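Local atomic coordinates of 2-nitropropane dioxygenase (Streptomyces ansochromogenes, PDB entry 3BW2), a protein that probably uses FMN and molecular oxygen to oxidise alkyl nitronates, with propionate 3-nitronate as the presumed physiological substrate. Residues 42-54 and 109-123. Residues are numbered along the deposited sequence; the frame is centred on the assembly and turned at random.
Sequences AGYKTADGMYQEI and DGYDAKLAVLLDDPV
Lys114 NZ reaches across to Ala42 O and Lys45 O, in the loop before helix 47-60, and shows how one buried ammonium can gather the carbonyls of a turn. Its chain, extended beyond CG, carries NZ to within 2.7 Å of each oxygen, at the two ends of a type II turn. At Ala42 O the ammonium sits above the carbonyl plane, while Lys45 N comes from the opposite face. NZ is further held within its own segment by Asp109 O and by a salt bridge to Asp109 OD2. That carboxylate also takes Tyr44 N, chiefly through the syn lone pair of OD2, 3.0 Å away. With an alanine at position 114, the carbonyls of Ala42 and Lys45 would probably lose the donor they share, and the Asp109 carboxylate its charge partner.

In this TIM barrel the loop follows strand 38-41, and the nearest atoms of Gly43 and the bound FMN are about 5 Å apart. Packed on the outside of the strands, helical segments 47-54 and 111-120 run roughly parallel, 29° apart, their axes 9.3 Å apart at closest approach.

Apolar side chains pack between the helices. The CB atoms of Ala47 and Ala113 meet at 3.5 Å. Met50, its CG anti to the backbone N (chi1 174°), puts CE against Val117 CG1 tip to tip and against Leu118 CG, 3.6 Å from each. Val117 CG1 also lies against Tyr51 CD1, at 3.4 Å. The side chains of Ile54 and Leu118 cross at about a right angle, CD1 of the first meeting CD2 of the second.

The last polar link is at the Tyr51 ring edge: Tyr51 OH hydrogen-bonds to Asp121 OD2 at 2.9 Å, on the anti lone pair of that oxygen, with ring and carboxylate planes 74° apart; Arg58 forms a salt bridge with the same oxygen.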
ATOM      1  N   ALA A  42      -0.994  -7.046  25.620  1.00 20.01           N
ATOM      2  CA  ALA A  42      -1.787  -6.819  26.827  1.00 19.80           C
ATOM      3  C   ALA A  42      -3.214  -6.398  26.461  1.00 19.90           C
ATOM      4  O   ALA A  42      -4.081  -6.258  27.328  1.00 18.45           O
ATOM      5  CB  ALA A  42      -1.116  -5.752  27.700  1.00 18.98           C
ATOM      6  N   GLY A  43      -3.449  -6.200  25.165  1.00 20.54           N
ATOM      7  CA  GLY A  43      -4.763  -5.799  24.697  1.00 19.76           C
ATOM      8  C   GLY A  43      -5.860  -6.772  25.092  1.00 20.17           C
ATOM      9  O   GLY A  43      -5.750  -7.976  24.870  1.00 18.74           O
ATOM     10  N   TYR A  44      -6.918  -6.231  25.689  1.00 18.88           N
ATOM     11  CA  TYR A  44      -8.075  -6.998  26.142  1.00 20.66           C
ATOM     12  C   TYR A  44      -7.843  -7.865  27.382  1.00 20.38           C
ATOM     13  O   TYR A  44      -8.768  -8.532  27.842  1.00 20.67           O
ATOM     14  CB  TYR A  44      -8.629  -7.857  24.993  1.00 21.45           C
ATOM     15  CG  TYR A  44      -8.934  -7.054  23.743  1.00 21.78           C
ATOM     16  CD1 TYR A  44      -9.696  -5.886  23.812  1.00 22.95           C
ATOM     17  CD2 TYR A  44      -8.446  -7.446  22.501  1.00 22.87           C
ATOM     18  CE1 TYR A  44      -9.959  -5.128  22.677  1.00 23.02           C
ATOM     19  CE2 TYR A  44      -8.704  -6.692  21.348  1.00 23.49           C
ATOM     20  CZ  TYR A  44      -9.460  -5.534  21.447  1.00 24.54           C
ATOM     21  OH  TYR A  44      -9.717  -4.775  20.323  1.00 26.08           O
ATOM     22  N   LYS A  45      -6.626  -7.869  27.921  1.00 19.70           N
ATOM     23  CA  LYS A  45      -6.355  -8.650  29.132  1.00 21.05           C
ATOM     24  C   LYS A  45      -6.440  -7.726  30.339  1.00 21.40           C
ATOM     25  O   LYS A  45      -6.471  -6.508  30.185  1.00 21.39           O
ATOM     26  CB  LYS A  45      -4.951  -9.265  29.107  1.00 23.78           C
ATOM     27  CG  LYS A  45      -4.648 -10.170  27.922  1.00 25.94           C
ATOM     28  CD  LYS A  45      -3.522 -11.137  28.268  1.00 28.19           C
ATOM     29  CE  LYS A  45      -2.634 -11.448  27.068  1.00 31.86           C
ATOM     30  NZ  LYS A  45      -3.374 -11.845  25.837  1.00 35.04           N
ATOM     31  N   THR A  46      -6.493  -8.303  31.536  1.00 22.51           N
ATOM     32  CA  THR A  46      -6.524  -7.506  32.756  1.00 22.26           C
ATOM     33  C   THR A  46      -5.058  -7.252  33.069  1.00 21.82           C
ATOM     34  O   THR A  46      -4.181  -7.914  32.507  1.00 21.67           O
ATOM     35  CB  THR A  46      -7.129  -8.273  33.959  1.00 23.92           C
ATOM     36  OG1 THR A  46      -6.355  -9.454  34.207  1.00 23.59           O
ATOM     37  CG2 THR A  46      -8.577  -8.656  33.689  1.00 24.80           C
ATOM     38  N   ALA A  47      -4.784  -6.299  33.950  1.00 20.76           N
ATOM     39  CA  ALA A  47      -3.406  -6.000  34.316  1.00 22.25           C
ATOM     40  C   ALA A  47      -2.760  -7.255  34.895  1.00 23.10           C
ATOM     41  O   ALA A  47      -1.559  -7.494  34.716  1.00 22.68           O
ATOM     42  CB  ALA A  47      -3.366  -4.867  35.339  1.00 22.04           C
ATOM     43  N   ASP A  48      -3.558  -8.061  35.588  1.00 23.39           N
ATOM     44  CA  ASP A  48      -3.049  -9.291  36.180  1.00 26.10           C
ATOM     45  C   ASP A  48      -2.707 -10.316  35.110  1.00 24.91           C
ATOM     46  O   ASP A  48      -1.670 -10.975  35.183  1.00 23.98           O
ATOM     47  CB  ASP A  48      -4.071  -9.899  37.140  1.00 29.30           C
ATOM     48  CG  ASP A  48      -3.578 -11.196  37.760  1.00 34.13           C
ATOM     49  OD1 ASP A  48      -2.531 -11.168  38.441  1.00 34.98           O
ATOM     50  OD2 ASP A  48      -4.233 -12.243  37.560  1.00 39.37           O
ATOM     51  N   GLY A  49      -3.587 -10.455  34.124  1.00 24.64           N
ATOM     52  CA  GLY A  49      -3.341 -11.400  33.048  1.00 23.99           C
ATOM     53  C   GLY A  49      -2.043 -11.052  32.350  1.00 23.40           C
ATOM     54  O   GLY A  49      -1.216 -11.917  32.077  1.00 23.78           O
ATOM     55  N   MET A  50      -1.866  -9.767  32.063  1.00 23.92           N
ATOM     56  CA  MET A  50      -0.656  -9.293  31.415  1.00 22.28           C
ATOM     57  C   MET A  50       0.546  -9.626  32.292  1.00 23.61           C
ATOM     58  O   MET A  50       1.552 -10.151  31.817  1.00 21.59           O
ATOM     59  CB  MET A  50      -0.727  -7.778  31.212  1.00 24.14           C
ATOM     60  CG  MET A  50       0.557  -7.156  30.668  1.00 21.16           C
ATOM     61  SD  MET A  50       0.535  -5.348  30.735  1.00 20.91           S
ATOM     62  CE  MET A  50       1.316  -5.069  32.313  1.00 19.77           C
ATOM     63  N   TYR A  51       0.435  -9.328  33.583  1.00 23.19           N
ATOM     64  CA  TYR A  51       1.537  -9.578  34.499  1.00 24.39           C
ATOM     65  C   TYR A  51       1.954 -11.043  34.552  1.00 23.24           C
ATOM     66  O   TYR A  51       3.144 -11.344  34.610  1.00 22.01           O
ATOM     67  CB  TYR A  51       1.188  -9.079  35.904  1.00 26.69           C
ATOM     68  CG  TYR A  51       2.397  -8.919  36.804  1.00 31.59           C
ATOM     69  CD1 TYR A  51       3.625  -8.501  36.288  1.00 34.29           C
ATOM     70  CD2 TYR A  51       2.300  -9.132  38.176  1.00 35.64           C
ATOM     71  CE1 TYR A  51       4.730  -8.295  37.118  1.00 36.36           C
ATOM     72  CE2 TYR A  51       3.398  -8.928  39.021  1.00 37.64           C
ATOM     73  CZ  TYR A  51       4.608  -8.507  38.484  1.00 39.17           C
ATOM     74  OH  TYR A  51       5.690  -8.284  39.315  1.00 39.15           O
ATOM     75  N   GLN A  52       0.983 -11.953  34.523  1.00 22.95           N
ATOM     76  CA  GLN A  52       1.298 -13.376  34.561  1.00 24.46           C
ATOM     77  C   GLN A  52       2.099 -13.794  33.332  1.00 23.36           C
ATOM     78  O   GLN A  52       3.020 -14.605  33.436  1.00 23.07           O
ATOM     79  CB  GLN A  52       0.019 -14.216  34.654  1.00 27.19           C
ATOM     80  CG  GLN A  52      -0.823 -13.935  35.891  1.00 34.12           C
ATOM     81  CD  GLN A  52       0.002 -13.931  37.166  1.00 38.58           C
ATOM     82  OE1 GLN A  52       0.704 -14.896  37.467  1.00 40.29           O
ATOM     83  NE2 GLN A  52      -0.080 -12.840  37.925  1.00 42.12           N
ATOM     84  N   GLU A  53       1.757 -13.253  32.167  1.00 21.60           N
ATOM     85  CA  GLU A  53       2.493 -13.607  30.956  1.00 22.27           C
ATOM     86  C   GLU A  53       3.915 -13.060  31.020  1.00 22.88           C
ATOM     87  O   GLU A  53       4.866 -13.721  30.601  1.00 23.29           O
ATOM     88  CB  GLU A  53       1.790 -13.072  29.708  1.00 21.86           C
ATOM     89  CG  GLU A  53       0.471 -13.751  29.383  1.00 22.90           C
ATOM     90  CD  GLU A  53       0.094 -13.584  27.922  1.00 24.79           C
ATOM     91  OE1 GLU A  53       0.262 -12.464  27.391  1.00 21.00           O
ATOM     92  OE2 GLU A  53      -0.374 -14.568  27.309  1.00 24.33           O
ATOM     93  N   ILE A  54       4.062 -11.848  31.542  1.00 22.85           N
ATOM     94  CA  ILE A  54       5.383 -11.244  31.667  1.00 22.66           C
ATOM     95  C   ILE A  54       6.272 -12.141  32.525  1.00 23.19           C
ATOM     96  O   ILE A  54       7.416 -12.426  32.167  1.00 24.78           O
ATOM     97  CB  ILE A  54       5.294  -9.834  32.300  1.00 22.93           C
ATOM     98  CG1 ILE A  54       4.642  -8.867  31.306  1.00 21.57           C
ATOM     99  CG2 ILE A  54       6.682  -9.339  32.688  1.00 21.09           C
ATOM    100  CD1 ILE A  54       4.331  -7.496  31.878  1.00 21.67           C
ATOM    101  N   ASP A 109      -9.370  -0.371  28.980  1.00 22.88           N
ATOM    102  CA  ASP A 109      -8.639  -1.630  28.852  1.00 23.48           C
ATOM    103  C   ASP A 109      -7.558  -1.805  29.926  1.00 23.54           C
ATOM    104  O   ASP A 109      -6.471  -2.322  29.651  1.00 22.34           O
ATOM    105  CB  ASP A 109      -8.020  -1.739  27.450  1.00 23.53           C
ATOM    106  CG  ASP A 109      -7.597  -3.160  27.107  1.00 24.76           C
ATOM    107  OD1 ASP A 109      -8.391  -4.088  27.359  1.00 27.16           O
ATOM    108  OD2 ASP A 109      -6.482  -3.357  26.575  1.00 24.57           O
ATOM    109  N   GLY A 110      -7.864  -1.366  31.145  1.00 22.84           N
ATOM    110  CA  GLY A 110      -6.933  -1.492  32.257  1.00 22.65           C
ATOM    111  C   GLY A 110      -5.653  -0.687  32.142  1.00 22.23           C
ATOM    112  O   GLY A 110      -4.662  -0.990  32.802  1.00 23.84           O
ATOM    113  N   TYR A 111      -5.678   0.345  31.309  1.00 21.70           N
ATOM    114  CA  TYR A 111      -4.519   1.206  31.083  1.00 20.92           C
ATOM    115  C   TYR A 111      -3.763   1.622  32.353  1.00 21.37           C
ATOM    116  O   TYR A 111      -2.555   1.403  32.466  1.00 19.99           O
ATOM    117  CB  TYR A 111      -4.971   2.458  30.340  1.00 20.58           C
ATOM    118  CG  TYR A 111      -3.851   3.339  29.849  1.00 22.40           C
ATOM    119  CD1 TYR A 111      -2.985   2.902  28.848  1.00 21.27           C
ATOM    120  CD2 TYR A 111      -3.687   4.634  30.348  1.00 20.42           C
ATOM    121  CE1 TYR A 111      -1.988   3.737  28.345  1.00 21.08           C
ATOM    122  CE2 TYR A 111      -2.693   5.475  29.854  1.00 20.66           C
ATOM    123  CZ  TYR A 111      -1.850   5.023  28.851  1.00 21.55           C
ATOM    124  OH  TYR A 111      -0.885   5.862  28.335  1.00 21.64           O
ATOM    125  N   ASP A 112      -4.471   2.229  33.301  1.00 21.28           N
ATOM    126  CA  ASP A 112      -3.841   2.686  34.540  1.00 24.19           C
ATOM    127  C   ASP A 112      -3.186   1.566  35.335  1.00 22.43           C
ATOM    128  O   ASP A 112      -2.055   1.709  35.798  1.00 23.17           O
ATOM    129  CB  ASP A 112      -4.855   3.416  35.434  1.00 25.83           C
ATOM    130  CG  ASP A 112      -5.342   4.719  34.822  1.00 28.60           C
ATOM    131  OD1 ASP A 112      -4.671   5.235  33.908  1.00 30.70           O
ATOM    132  OD2 ASP A 112      -6.389   5.238  35.263  1.00 33.57           O
ATOM    133  N   ALA A 113      -3.894   0.454  35.494  1.00 22.38           N
ATOM    134  CA  ALA A 113      -3.366  -0.682  36.241  1.00 22.34           C
ATOM    135  C   ALA A 113      -2.190  -1.330  35.514  1.00 23.09           C
ATOM    136  O   ALA A 113      -1.228  -1.788  36.142  1.00 22.00           O
ATOM    137  CB  ALA A 113      -4.469  -1.707  36.475  1.00 21.67           C
ATOM    138  N   LYS A 114      -2.261  -1.370  34.187  1.00 22.38           N
ATOM    139  CA  LYS A 114      -1.181  -1.965  33.409  1.00 21.48           C
ATOM    140  C   LYS A 114       0.079  -1.110  33.501  1.00 20.59           C
ATOM    141  O   LYS A 114       1.183  -1.639  33.625  1.00 19.90           O
ATOM    142  CB  LYS A 114      -1.625  -2.154  31.954  1.00 22.15           C
ATOM    143  CG  LYS A 114      -2.682  -3.249  31.814  1.00 22.69           C
ATOM    144  CD  LYS A 114      -3.256  -3.353  30.406  1.00 22.98           C
ATOM    145  CE  LYS A 114      -4.305  -4.459  30.345  1.00 20.83           C
ATOM    146  NZ  LYS A 114      -5.067  -4.463  29.065  1.00 21.05           N
ATOM    147  N   LEU A 115      -0.085   0.212  33.457  1.00 20.44           N
ATOM    148  CA  LEU A 115       1.057   1.117  33.564  1.00 21.46           C
ATOM    149  C   LEU A 115       1.715   0.964  34.931  1.00 21.16           C
ATOM    150  O   LEU A 115       2.938   1.039  35.058  1.00 21.47           O
ATOM    151  CB  LEU A 115       0.624   2.575  33.376  1.00 20.60           C
ATOM    152  CG  LEU A 115       0.335   3.056  31.953  1.00 22.81           C
ATOM    153  CD1 LEU A 115      -0.019   4.536  31.977  1.00 20.83           C
ATOM    154  CD2 LEU A 115       1.558   2.827  31.071  1.00 23.82           C
ATOM    155  N   ALA A 116       0.894   0.753  35.954  1.00 23.04           N
ATOM    156  CA  ALA A 116       1.406   0.580  37.310  1.00 23.81           C
ATOM    157  C   ALA A 116       2.317  -0.646  37.333  1.00 23.84           C
ATOM    158  O   ALA A 116       3.404  -0.624  37.915  1.00 24.12           O
ATOM    159  CB  ALA A 116       0.245   0.402  38.287  1.00 23.17           C
ATOM    160  N   VAL A 117       1.871  -1.714  36.683  1.00 23.40           N
ATOM    161  CA  VAL A 117       2.651  -2.942  36.620  1.00 23.31           C
ATOM    162  C   VAL A 117       3.955  -2.742  35.846  1.00 23.36           C
ATOM    163  O   VAL A 117       5.030  -3.143  36.299  1.00 22.39           O
ATOM    164  CB  VAL A 117       1.842  -4.078  35.952  1.00 24.15           C
ATOM    165  CG1 VAL A 117       2.752  -5.257  35.638  1.00 24.40           C
ATOM    166  CG2 VAL A 117       0.714  -4.521  36.875  1.00 23.93           C
ATOM    167  N   LEU A 118       3.855  -2.115  34.677  1.00 23.44           N
ATOM    168  CA  LEU A 118       5.020  -1.881  33.828  1.00 23.28           C
ATOM    169  C   LEU A 118       6.036  -0.925  34.446  1.00 23.57           C
ATOM    170  O   LEU A 118       7.225  -0.975  34.124  1.00 23.14           O
ATOM    171  CB  LEU A 118       4.562  -1.365  32.461  1.00 20.77           C
ATOM    172  CG  LEU A 118       3.727  -2.400  31.695  1.00 21.53           C
ATOM    173  CD1 LEU A 118       3.020  -1.752  30.513  1.00 19.68           C
ATOM    174  CD2 LEU A 118       4.641  -3.534  31.239  1.00 17.37           C
ATOM    175  N   LEU A 119       5.569  -0.053  35.333  1.00 25.44           N
ATOM    176  CA  LEU A 119       6.461   0.894  35.989  1.00 26.24           C
ATOM    177  C   LEU A 119       7.039   0.306  37.273  1.00 28.24           C
ATOM    178  O   LEU A 119       8.157   0.629  37.662  1.00 27.39           O
ATOM    179  CB  LEU A 119       5.724   2.198  36.301  1.00 26.29           C
ATOM    180  CG  LEU A 119       5.475   3.107  35.096  1.00 26.29           C
ATOM    181  CD1 LEU A 119       4.561   4.260  35.493  1.00 25.50           C
ATOM    182  CD2 LEU A 119       6.814   3.627  34.566  1.00 24.06           C
ATOM    183  N   ASP A 120       6.282  -0.570  37.925  1.00 29.49           N
ATOM    184  CA  ASP A 120       6.754  -1.178  39.161  1.00 31.08           C
ATOM    185  C   ASP A 120       7.749  -2.313  38.907  1.00 30.62           C
ATOM    186  O   ASP A 120       8.622  -2.583  39.736  1.00 30.29           O
ATOM    187  CB  ASP A 120       5.570  -1.698  39.974  1.00 34.49           C
ATOM    188  CG  ASP A 120       5.995  -2.289  41.297  1.00 39.38           C
ATOM    189  OD1 ASP A 120       6.569  -1.545  42.123  1.00 41.77           O
ATOM    190  OD2 ASP A 120       5.760  -3.498  41.510  1.00 42.57           O
ATOM    191  N   ASP A 121       7.615  -2.972  37.757  1.00 28.61           N
ATOM    192  CA  ASP A 121       8.496  -4.075  37.382  1.00 27.26           C
ATOM    193  C   ASP A 121       8.795  -3.928  35.883  1.00 27.18           C
ATOM    194  O   ASP A 121       8.371  -4.748  35.070  1.00 26.59           O
ATOM    195  CB  ASP A 121       7.784  -5.402  37.653  1.00 28.42           C
ATOM    196  CG  ASP A 121       8.733  -6.580  37.692  1.00 28.79           C
ATOM    197  OD1 ASP A 121       9.914  -6.408  37.326  1.00 30.14           O
ATOM    198  OD2 ASP A 121       8.291  -7.680  38.085  1.00 31.76           O
ATOM    199  N   PRO A 122       9.559  -2.888  35.511  1.00 25.99           N
ATOM    200  CA  PRO A 122       9.944  -2.559  34.134  1.00 24.97           C
ATOM    201  C   PRO A 122      10.310  -3.702  33.187  1.00 25.12           C
ATOM    202  O   PRO A 122      10.990  -4.657  33.567  1.00 24.02           O
ATOM    203  CB  PRO A 122      11.111  -1.595  34.321  1.00 25.70           C
ATOM    204  CG  PRO A 122      10.788  -0.921  35.611  1.00 26.80           C
ATOM    205  CD  PRO A 122      10.340  -2.081  36.466  1.00 24.93           C
ATOM    206  N   VAL A 123       9.840  -3.588  31.948  1.00 23.36           N
ATOM    207  CA  VAL A 123      10.153  -4.563  30.912  1.00 22.80           C
ATOM    208  C   VAL A 123      11.042  -3.811  29.924  1.00 22.57           C
ATOM    209  O   VAL A 123      11.077  -2.578  29.922  1.00 22.71           O
ATOM    210  CB  VAL A 123       8.882  -5.087  30.207  1.00 22.57           C
ATOM    211  CG1 VAL A 123       7.970  -5.762  31.231  1.00 22.91           C
ATOM    212  CG2 VAL A 123       8.163  -3.954  29.494  1.00 21.50           C
TER